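Local coordinates for ORC1-type DNA replication protein 2 (Aeropyrum pernix, PDB 1W5T) that takes part in regulating archaeal DNA replication, binding DNA and ATP as a Cdc6/Orc-family protein with an AAA+ ATPase domain and a winged-helix domain, at residues A[67-72]-A[183-188]; A[142-147]-A[162-167]; A[190-195]-A[204-209]. All coordinates share one frame; numbering follows the deposited sequence.

Contact 1: residues A[67-72]-A[183-188]; sequences TLAKFT and LLVASD. With ANP (phosphoaminophosphonic acid-adenylate ester), chain D.
With chi1 of V185 at 180°, CG1 stands anti to the backbone N and CG2 anti to the carbonyl carbon, which sends CG2 toward the helix, 3.5 Å from CB of A69. L183, two residues earlier on the same strand face, is skewed from a staggered position (chi1 -147°) and brings its CD1 to 3.5 Å from the same A69 CB. One methyl thus bears on two branched strand side chains, and the nearest CA atoms, A69 and L183, are 7.0 Å apart, a spacing consistent with the small alanine side chain. I54 of the adjacent strand also touches A69. Helix 65-82 follows the P-loop (Walker A) of the AAA+ fold and packs on the central parallel sheet, and its first turn holds nucleotide. The amide of T67 gives ANP O1A a nearly straight bond (T67 N to O1A 2.8 Å, 165°). T67 OG1 donates to the same oxygen, ANP O1A, at 2.8 Å, so two bonds from one residue grip the alpha-phosphate. Farther along the helix, T72 OG1 bonds back to L68 O, one turn earlier, at 2.7 Å, from the face of that carbonyl opposite to the one met by T72 N.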
loop_
_atom_site.group_PDB
_atom_site.type_symbol
_atom_site.label_atom_id
_atom_site.label_comp_id
_atom_site.label_asym_id
_atom_site.label_seq_id
_atom_site.Cartn_x
_atom_site.Cartn_y
_atom_site.Cartn_z
ATOM N N THR A 67 0.331 -8.268 -1.304
ATOM C CA THR A 67 0.446 -9.448 -2.164
ATOM C C THR A 67 1.862 -9.697 -2.664
ATOM O O THR A 67 2.321 -10.803 -2.618
ATOM C CB THR A 67 -0.510 -9.307 -3.368
ATOM O OG1 THR A 67 -1.845 -9.356 -2.881
ATOM C CG2 THR A 67 -0.403 -10.550 -4.322
ATOM N N LEU A 68 2.523 -8.675 -3.181
ATOM C CA LEU A 68 3.918 -8.821 -3.604
ATOM C C LEU A 68 4.789 -9.285 -2.453
ATOM O O LEU A 68 5.641 -10.148 -2.630
ATOM C CB LEU A 68 4.486 -7.494 -4.122
ATOM C CG LEU A 68 5.929 -7.556 -4.677
ATOM C CD1 LEU A 68 6.094 -8.660 -5.751
ATOM C CD2 LEU A 68 6.393 -6.163 -5.195
ATOM N N ALA A 69 4.600 -8.699 -1.275
ATOM C CA ALA A 69 5.487 -9.006 -0.167
ATOM C C ALA A 69 5.279 -10.465 0.246
ATOM O O ALA A 69 6.246 -11.188 0.448
ATOM C CB ALA A 69 5.241 -8.038 1.018
ATOM N N LYS A 70 4.020 -10.906 0.338
ATOM C CA LYS A 70 3.779 -12.263 0.787
ATOM C C LYS A 70 4.152 -13.246 -0.270
ATOM O O LYS A 70 4.722 -14.276 0.040
ATOM C CB LYS A 70 2.350 -12.509 1.198
ATOM C CG LYS A 70 1.950 -11.869 2.458
ATOM C CD LYS A 70 0.447 -12.029 2.610
ATOM C CE LYS A 70 0.059 -11.977 4.072
ATOM N NZ LYS A 70 -1.391 -11.730 4.137
ATOM N N PHE A 71 3.869 -12.937 -1.525
ATOM C CA PHE A 71 4.259 -13.859 -2.569
ATOM C C PHE A 71 5.775 -14.057 -2.589
ATOM O O PHE A 71 6.227 -15.170 -2.768
ATOM C CB PHE A 71 3.733 -13.411 -3.936
ATOM C CG PHE A 71 4.094 -14.345 -5.056
ATOM C CD1 PHE A 71 3.290 -15.432 -5.350
ATOM C CD2 PHE A 71 5.228 -14.101 -5.865
ATOM C CE1 PHE A 71 3.624 -16.304 -6.406
ATOM C CE2 PHE A 71 5.546 -14.942 -6.949
ATOM C CZ PHE A 71 4.766 -16.067 -7.194
ATOM N N THR A 72 6.535 -12.965 -2.414
ATOM C CA THR A 72 7.995 -12.982 -2.502
ATOM C C THR A 72 8.626 -13.895 -1.442
ATOM O O THR A 72 9.538 -14.704 -1.720
ATOM C CB THR A 72 8.492 -11.554 -2.298
ATOM O OG1 THR A 72 8.174 -10.806 -3.464
ATOM C CG2 THR A 72 9.987 -11.518 -2.231
ATOM N N LEU A 183 11.314 -7.571 5.198
ATOM C CA LEU A 183 10.691 -6.959 4.056
ATOM C C LEU A 183 9.720 -5.960 4.664
ATOM O O LEU A 183 8.731 -6.356 5.293
ATOM C CB LEU A 183 9.943 -8.010 3.263
ATOM C CG LEU A 183 9.887 -7.843 1.749
ATOM C CD1 LEU A 183 8.714 -8.541 1.142
ATOM C CD2 LEU A 183 10.051 -6.435 1.190
ATOM N N LEU A 184 10.027 -4.676 4.548
ATOM C CA LEU A 184 9.136 -3.640 5.115
ATOM C C LEU A 184 8.149 -3.272 4.027
ATOM O O LEU A 184 8.517 -3.215 2.848
ATOM C CB LEU A 184 9.936 -2.417 5.528
ATOM C CG LEU A 184 11.238 -2.702 6.328
ATOM C CD1 LEU A 184 11.986 -1.419 6.788
ATOM C CD2 LEU A 184 10.937 -3.578 7.545
ATOM N N VAL A 185 6.888 -3.076 4.381
ATOM C CA VAL A 185 5.914 -2.613 3.378
ATOM C C VAL A 185 5.253 -1.366 3.914
ATOM O O VAL A 185 4.696 -1.455 4.981
ATOM C CB VAL A 185 4.847 -3.682 3.125
ATOM C CG1 VAL A 185 3.830 -3.206 2.086
ATOM C CG2 VAL A 185 5.494 -4.995 2.703
ATOM N N ALA A 186 5.361 -0.232 3.194
ATOM C CA ALA A 186 4.852 1.072 3.629
ATOM C C ALA A 186 3.875 1.618 2.608
ATOM O O ALA A 186 3.905 1.241 1.473
ATOM C CB ALA A 186 5.962 2.075 3.834
ATOM N N SER A 187 3.017 2.545 3.003
ATOM C CA SER A 187 1.980 2.979 2.049
ATOM C C SER A 187 2.519 3.818 0.893
ATOM O O SER A 187 1.977 3.768 -0.212
ATOM C CB SER A 187 0.841 3.695 2.761
ATOM O OG SER A 187 1.389 4.782 3.448
ATOM N N ASP A 188 3.604 4.545 1.142
ATOM C CA ASP A 188 4.152 5.440 0.151
ATOM C C ASP A 188 5.538 5.971 0.582
ATOM O O ASP A 188 6.011 5.677 1.690
ATOM C CB ASP A 188 3.147 6.582 -0.093
ATOM C CG ASP A 188 2.823 7.341 1.170
ATOM O OD1 ASP A 188 1.716 7.168 1.736
ATOM O OD2 ASP A 188 3.650 8.110 1.704
HETATM P PG ANP D . -3.879 -1.152 0.396
HETATM O O1G ANP D . -5.372 -1.099 0.933
HETATM O O2G ANP D . -2.955 -1.696 1.571
HETATM O O3G ANP D . -3.355 0.250 -0.134
HETATM P PB ANP D . -2.406 -3.101 -1.322
HETATM O O1B ANP D . -1.564 -3.747 -0.150
HETATM O O2B ANP D . -1.503 -2.087 -2.087
HETATM N N3B ANP D . -3.867 -2.375 -0.811
HETATM P PA ANP D . -3.118 -5.772 -2.118
HETATM O O1A ANP D . -1.753 -6.604 -2.175
HETATM O O2A ANP D . -3.836 -6.052 -0.733
HETATM O O3A ANP D . -2.882 -4.203 -2.419
HETATM O "O5'" ANP D . -4.028 -6.151 -3.396
HETATM C "C5'" ANP D . -5.396 -5.824 -3.690
HETATM C "C4'" ANP D . -6.000 -7.072 -4.341
HETATM O "O4'" ANP D . -5.453 -7.272 -5.650
HETATM C "C3'" ANP D . -5.655 -8.358 -3.594
HETATM O "O3'" ANP D . -6.731 -9.242 -3.736
HETATM C "C2'" ANP D . -4.456 -8.936 -4.335
HETATM O "O2'" ANP D . -4.248 -10.342 -4.205
HETATM C "C1'" ANP D . -4.778 -8.529 -5.766
HETATM N N9 ANP D . -3.552 -8.247 -6.503
HETATM C C8 ANP D . -2.816 -7.080 -6.421
HETATM N N7 ANP D . -1.726 -7.113 -7.227
HETATM C C5 ANP D . -1.745 -8.281 -7.885
HETATM C C6 ANP D . -0.957 -9.058 -8.895
HETATM N N6 ANP D . 0.182 -8.571 -9.466
HETATM N N1 ANP D . -1.367 -10.308 -9.245
HETATM C C2 ANP D . -2.456 -10.876 -8.750
HETATM N N3 ANP D . -3.249 -10.288 -7.818
HETATM C C4 ANP D . -2.918 -8.980 -7.373
#

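Contact 2: residues A[142-147]-A[162-167]; sequences VILDEF and YTLLRV
L144 and L164 meet tip to tip, L144 CD1 lying 3.8 Å from L164 CD2. Beside them F147 and L165 approach from opposite directions, and L165 CD2 comes obliquely to F147 CZ at 4.2 Å. All four side chains are buried and the contact is purely apolar. L164 gets there by setting CG anti to its backbone N (chi1 176°), which points the branch from the helix at the strand; L165 leaves its helix to one side of the strand, and its CD2 is the methyl that reaches the phenyl ring. The strand segment, VILDEF, has the hydrophobic run and Asp-Glu pair of a Walker B motif, so helix 158-165 packs against the very strand that delivers D145 and E146 to the nucleotide side of the AAA+ domain. There the backbone turns sharply: E146 takes positive phi and psi, and its amide is held by D145 OD1 at 2.9 Å, a bent bond (136°) made on the anti side of the carboxylate. D145 OD2 bonds to the hydroxyls of Y91 and of T66, a residue of the ATP site. Farther out, I103 of helix 100-111, V92 and L184 touch L144, while L100 and F182 touch L164 and V202 touches L165.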
loop_
_atom_site.group_PDB
_atom_site.type_symbol
_atom_site.label_atom_id
_atom_site.label_comp_id
_atom_site.label_asym_id
_atom_site.label_seq_id
_atom_site.Cartn_x
_atom_site.Cartn_y
_atom_site.Cartn_z
ATOM N N VAL A 142 10.854 -11.808 7.898
ATOM C CA VAL A 142 9.782 -11.077 8.529
ATOM C C VAL A 142 9.207 -9.984 7.601
ATOM O O VAL A 142 9.936 -9.093 7.164
ATOM C CB VAL A 142 10.274 -10.417 9.866
ATOM C CG1 VAL A 142 9.081 -9.743 10.608
ATOM C CG2 VAL A 142 10.969 -11.446 10.778
ATOM N N ILE A 143 7.923 -10.057 7.286
ATOM C CA ILE A 143 7.258 -8.917 6.626
ATOM C C ILE A 143 6.676 -7.997 7.706
ATOM O O ILE A 143 5.860 -8.449 8.509
ATOM C CB ILE A 143 6.085 -9.357 5.692
ATOM C CG1 ILE A 143 6.536 -10.418 4.669
ATOM C CG2 ILE A 143 5.415 -8.109 5.024
ATOM C CD1 ILE A 143 5.404 -11.078 3.896
ATOM N N LEU A 144 7.083 -6.721 7.710
ATOM C CA LEU A 144 6.421 -5.720 8.542
ATOM C C LEU A 144 5.651 -4.793 7.635
ATOM O O LEU A 144 6.220 -3.850 7.092
ATOM C CB LEU A 144 7.391 -4.892 9.398
ATOM C CG LEU A 144 8.359 -5.604 10.351
ATOM C CD1 LEU A 144 9.424 -4.664 10.909
ATOM C CD2 LEU A 144 7.563 -6.288 11.462
ATOM N N ASP A 145 4.351 -5.076 7.517
ATOM C CA ASP A 145 3.367 -4.303 6.764
ATOM C C ASP A 145 2.884 -3.040 7.474
ATOM O O ASP A 145 2.901 -2.949 8.702
ATOM C CB ASP A 145 2.152 -5.177 6.458
ATOM C CG ASP A 145 1.542 -4.895 5.101
ATOM O OD1 ASP A 145 1.803 -3.824 4.477
ATOM O OD2 ASP A 145 0.771 -5.706 4.560
ATOM N N GLU A 146 2.423 -2.073 6.680
ATOM C CA GLU A 146 2.008 -0.778 7.202
ATOM C C GLU A 146 3.125 -0.240 8.080
ATOM O O GLU A 146 2.859 0.253 9.177
ATOM C CB GLU A 146 0.698 -0.858 8.018
ATOM C CG GLU A 146 -0.524 -1.436 7.305
ATOM C CD GLU A 146 -1.091 -0.541 6.205
ATOM O OE1 GLU A 146 -2.019 -0.966 5.496
ATOM O OE2 GLU A 146 -0.629 0.588 6.028
ATOM N N PHE A 147 4.356 -0.324 7.564
ATOM C CA PHE A 147 5.554 0.021 8.308
ATOM C C PHE A 147 5.520 1.481 8.726
ATOM O O PHE A 147 5.965 1.823 9.829
ATOM C CB PHE A 147 6.831 -0.288 7.495
ATOM C CG PHE A 147 8.102 -0.014 8.249
ATOM C CD1 PHE A 147 8.472 -0.809 9.347
ATOM C CD2 PHE A 147 8.918 1.044 7.884
ATOM C CE1 PHE A 147 9.635 -0.556 10.037
ATOM C CE2 PHE A 147 10.094 1.314 8.574
ATOM C CZ PHE A 147 10.460 0.521 9.645
ATOM N N TYR A 162 16.088 0.501 15.454
ATOM C CA TYR A 162 17.497 0.382 15.173
ATOM C C TYR A 162 18.003 -1.005 15.514
ATOM O O TYR A 162 18.646 -1.628 14.681
ATOM C CB TYR A 162 18.235 1.423 15.983
ATOM C CG TYR A 162 19.612 1.694 15.515
ATOM C CD1 TYR A 162 20.632 0.744 15.689
ATOM C CD2 TYR A 162 19.922 2.909 14.918
ATOM C CE1 TYR A 162 21.911 0.995 15.275
ATOM C CE2 TYR A 162 21.215 3.173 14.494
ATOM C CZ TYR A 162 22.202 2.203 14.677
ATOM O OH TYR A 162 23.505 2.422 14.272
ATOM N N THR A 163 17.715 -1.490 16.719
ATOM C CA THR A 163 18.193 -2.804 17.127
ATOM C C THR A 163 17.496 -3.916 16.326
ATOM O O THR A 163 18.156 -4.846 15.853
ATOM C CB THR A 163 18.101 -3.043 18.679
ATOM O OG1 THR A 163 16.733 -3.045 19.098
ATOM C CG2 THR A 163 18.672 -1.859 19.450
ATOM N N LEU A 164 16.180 -3.781 16.159
ATOM C CA LEU A 164 15.385 -4.693 15.325
ATOM C C LEU A 164 15.952 -4.841 13.919
ATOM O O LEU A 164 16.169 -5.947 13.452
ATOM C CB LEU A 164 13.916 -4.246 15.241
ATOM C CG LEU A 164 13.044 -5.102 14.311
ATOM C CD1 LEU A 164 12.817 -6.503 14.877
ATOM C CD2 LEU A 164 11.719 -4.426 13.959
ATOM N N LEU A 165 16.199 -3.720 13.259
ATOM C CA LEU A 165 16.580 -3.728 11.853
ATOM C C LEU A 165 18.083 -3.895 11.706
ATOM O O LEU A 165 18.591 -4.144 10.625
ATOM C CB LEU A 165 16.075 -2.474 11.136
ATOM C CG LEU A 165 14.696 -2.425 10.461
ATOM C CD1 LEU A 165 13.819 -3.677 10.581
ATOM C CD2 LEU A 165 13.962 -1.266 10.993
ATOM N N ARG A 166 18.788 -3.783 12.823
ATOM C CA ARG A 166 20.220 -4.097 12.856
ATOM C C ARG A 166 20.525 -5.206 13.869
ATOM O O ARG A 166 21.579 -5.199 14.518
ATOM C CB ARG A 166 21.034 -2.829 13.140
ATOM C CG ARG A 166 21.139 -1.909 11.911
ATOM C CD ARG A 166 21.505 -0.468 12.202
ATOM N NE ARG A 166 22.721 -0.077 11.486
ATOM C CZ ARG A 166 23.883 0.156 12.073
ATOM N NH1 ARG A 166 24.001 0.051 13.404
ATOM N NH2 ARG A 166 24.929 0.494 11.342
ATOM N N VAL A 167 19.608 -6.167 13.963
ATOM C CA VAL A 167 19.661 -7.249 14.930
ATOM C C VAL A 167 20.982 -8.062 14.997
ATOM O O VAL A 167 21.485 -8.362 16.082
ATOM C CB VAL A 167 18.443 -8.186 14.764
ATOM C CG1 VAL A 167 18.425 -8.791 13.357
ATOM C CG2 VAL A 167 18.417 -9.263 15.857
#

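Contact 3: residues A[190-195]-A[204-209]; sequences RALSYM and SQIGFK
L192 and M195, one helical turn apart, face I206 and K209 of a strand that runs nearly antiparallel to their helix, the short axes approaching to 12.4 Å at 155° between N-to-C directions. At that spacing long side chains have to do the bridging. K209, extended beyond CG, runs its aliphatic chain obliquely across the fork of L192: L192 CD1 sits 3.7 Å from K209 CD, and L192 CD2 lies 3.9 Å from K209 CE. Both leucine methyls thus touch the lysine chain, while the ammonium group continues past them to a salt bridge with E203 in helix 200-203. M195 crosses I206 at about a right angle. Its chain bends at the last torsion (chi3 82°), turning the terminal methyl onto the isoleucine, where M195 CE is 3.8 Å from I206 CD1. The same isoleucine methyl also meets the leucine, with I206 CD1 4.1 Å from L192 CD2, and so touches both helix residues. Replacing L192 with an alanine would probably open a gap between helix and strand, taking away the two methyls that K209 lies across and leaving M195 as I206's remaining partner on the helix segment. These residues join helix 190-198 to strand 206-212, the outermost strand at one end of the five-stranded parallel sheet of the AAA+ domain, whose strand order is 2-3-4-1-5. L192 reaches further, onto M53 and Y55 of the adjoining strand 51-56, and I206 touches V51 there. M195 is closed in by L151 of helix 148-151, by F147 and by V202 and E203 of helix 200-203, while R190, at the start of helix 190-198, forms salt bridges with D188 and with E302 of helix 300-304.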
loop_
_atom_site.group_PDB
_atom_site.type_symbol
_atom_site.label_atom_id
_atom_site.label_comp_id
_atom_site.label_asym_id
_atom_site.label_seq_id
_atom_site.Cartn_x
_atom_site.Cartn_y
_atom_site.Cartn_z
ATOM N N ARG A 190 6.716 8.734 1.733
ATOM C CA ARG A 190 6.869 9.580 2.942
ATOM C C ARG A 190 7.514 8.798 4.086
ATOM O O ARG A 190 8.258 9.372 4.873
ATOM C CB ARG A 190 5.539 10.212 3.436
ATOM C CG ARG A 190 4.873 11.200 2.464
ATOM C CD ARG A 190 3.448 11.635 2.875
ATOM N NE ARG A 190 2.500 10.517 2.805
ATOM C CZ ARG A 190 1.277 10.535 3.285
ATOM N NH1 ARG A 190 0.795 11.641 3.870
ATOM N NH2 ARG A 190 0.520 9.458 3.148
ATOM N N ALA A 191 7.239 7.497 4.148
ATOM C CA ALA A 191 7.920 6.619 5.091
ATOM C C ALA A 191 9.439 6.699 4.931
ATOM O O ALA A 191 10.156 6.782 5.917
ATOM C CB ALA A 191 7.458 5.206 4.958
ATOM N N LEU A 192 9.901 6.687 3.683
ATOM C CA LEU A 192 11.322 6.803 3.393
ATOM C C LEU A 192 11.817 8.221 3.744
ATOM O O LEU A 192 12.847 8.355 4.407
ATOM C CB LEU A 192 11.607 6.467 1.917
ATOM C CG LEU A 192 11.524 4.983 1.538
ATOM C CD1 LEU A 192 11.743 4.814 0.095
ATOM C CD2 LEU A 192 12.580 4.221 2.340
ATOM N N SER A 193 11.078 9.255 3.294
ATOM C CA SER A 193 11.433 10.649 3.568
ATOM C C SER A 193 11.618 10.852 5.053
ATOM O O SER A 193 12.555 11.493 5.501
ATOM C CB SER A 193 10.361 11.623 3.056
ATOM O OG SER A 193 10.191 11.470 1.654
ATOM N N TYR A 194 10.701 10.283 5.818
ATOM C CA TYR A 194 10.729 10.364 7.270
ATOM C C TYR A 194 11.946 9.673 7.907
ATOM O O TYR A 194 12.667 10.283 8.698
ATOM C CB TYR A 194 9.428 9.802 7.848
ATOM C CG TYR A 194 9.357 9.891 9.341
ATOM C CD1 TYR A 194 8.652 10.924 9.975
ATOM C CD2 TYR A 194 9.996 8.936 10.125
ATOM C CE1 TYR A 194 8.586 10.990 11.370
ATOM C CE2 TYR A 194 9.951 8.991 11.504
ATOM C CZ TYR A 194 9.251 10.013 12.124
ATOM O OH TYR A 194 9.237 10.027 13.477
ATOM N N MET A 195 12.135 8.396 7.589
ATOM C CA MET A 195 13.335 7.650 7.984
ATOM C C MET A 195 14.654 8.374 7.661
ATOM O O MET A 195 15.542 8.338 8.480
ATOM C CB MET A 195 13.362 6.260 7.353
ATOM C CG MET A 195 12.326 5.296 7.874
ATOM S SD MET A 195 12.374 3.707 6.988
ATOM C CE MET A 195 13.685 2.928 7.829
ATOM N N SER A 204 19.542 3.718 5.980
ATOM C CA SER A 204 20.707 3.265 5.236
ATOM C C SER A 204 20.841 1.739 5.197
ATOM O O SER A 204 21.559 1.234 4.353
ATOM C CB SER A 204 22.007 3.880 5.790
ATOM O OG SER A 204 22.206 3.517 7.147
ATOM N N GLN A 205 20.160 1.024 6.106
ATOM C CA GLN A 205 20.146 -0.452 6.083
ATOM C C GLN A 205 19.316 -1.037 4.939
ATOM O O GLN A 205 19.401 -2.236 4.650
ATOM C CB GLN A 205 19.668 -1.037 7.409
ATOM C CG GLN A 205 20.659 -2.053 8.000
ATOM C CD GLN A 205 21.966 -1.403 8.464
ATOM O OE1 GLN A 205 23.029 -2.002 8.370
ATOM N NE2 GLN A 205 21.872 -0.176 8.957
ATOM N N ILE A 206 18.512 -0.201 4.301
ATOM C CA ILE A 206 17.598 -0.698 3.271
ATOM C C ILE A 206 18.295 -0.804 1.940
ATOM O O ILE A 206 18.669 0.197 1.353
ATOM C CB ILE A 206 16.325 0.190 3.141
ATOM C CG1 ILE A 206 15.655 0.344 4.494
ATOM C CG2 ILE A 206 15.345 -0.443 2.153
ATOM C CD1 ILE A 206 14.503 1.316 4.495
ATOM N N GLY A 207 18.488 -2.020 1.470
ATOM C CA GLY A 207 19.295 -2.215 0.284
ATOM C C GLY A 207 18.550 -1.952 -1.006
ATOM O O GLY A 207 19.134 -1.472 -1.972
ATOM N N PHE A 208 17.269 -2.281 -1.026
ATOM C CA PHE A 208 16.471 -2.229 -2.245
ATOM C C PHE A 208 15.074 -1.736 -1.922
ATOM O O PHE A 208 14.385 -2.267 -1.033
ATOM C CB PHE A 208 16.455 -3.592 -2.919
ATOM C CG PHE A 208 15.910 -3.591 -4.326
ATOM C CD1 PHE A 208 16.363 -2.672 -5.274
ATOM C CD2 PHE A 208 14.944 -4.514 -4.707
ATOM C CE1 PHE A 208 15.846 -2.678 -6.576
ATOM C CE2 PHE A 208 14.443 -4.543 -6.018
ATOM C CZ PHE A 208 14.888 -3.624 -6.945
ATOM N N LYS A 209 14.678 -0.701 -2.650
ATOM C CA LYS A 209 13.418 -0.013 -2.462
ATOM C C LYS A 209 12.657 -0.243 -3.744
ATOM O O LYS A 209 13.169 -0.020 -4.845
ATOM C CB LYS A 209 13.622 1.481 -2.214
ATOM C CG LYS A 209 14.129 1.799 -0.861
ATOM C CD LYS A 209 14.890 3.117 -0.843
ATOM C CE LYS A 209 15.757 3.244 0.394
ATOM N NZ LYS A 209 16.503 4.518 0.412
#

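All three contacts are built on one parallel sheet. Contact 1 lies on the face covered by the P-loop helix; contacts 2 and 3 lie on the opposite face, where L184, turned away from that helix, touches F147. Contacts 1 and 2 share neighbouring strands, joined by probable hydrogen bonds from L183 N to V142 O and from F147 N to V185 O, both 2.8 Å. F147 also ties contact 2 to contact 3, its CE2 lying 3.7 Å from M195 SD, and A186 CB meets A191 CB at 3.6 Å between contacts 1 and 3. The side chain of V185 is about 6 Å from the magnesium ion, that of F147 about 11 Å.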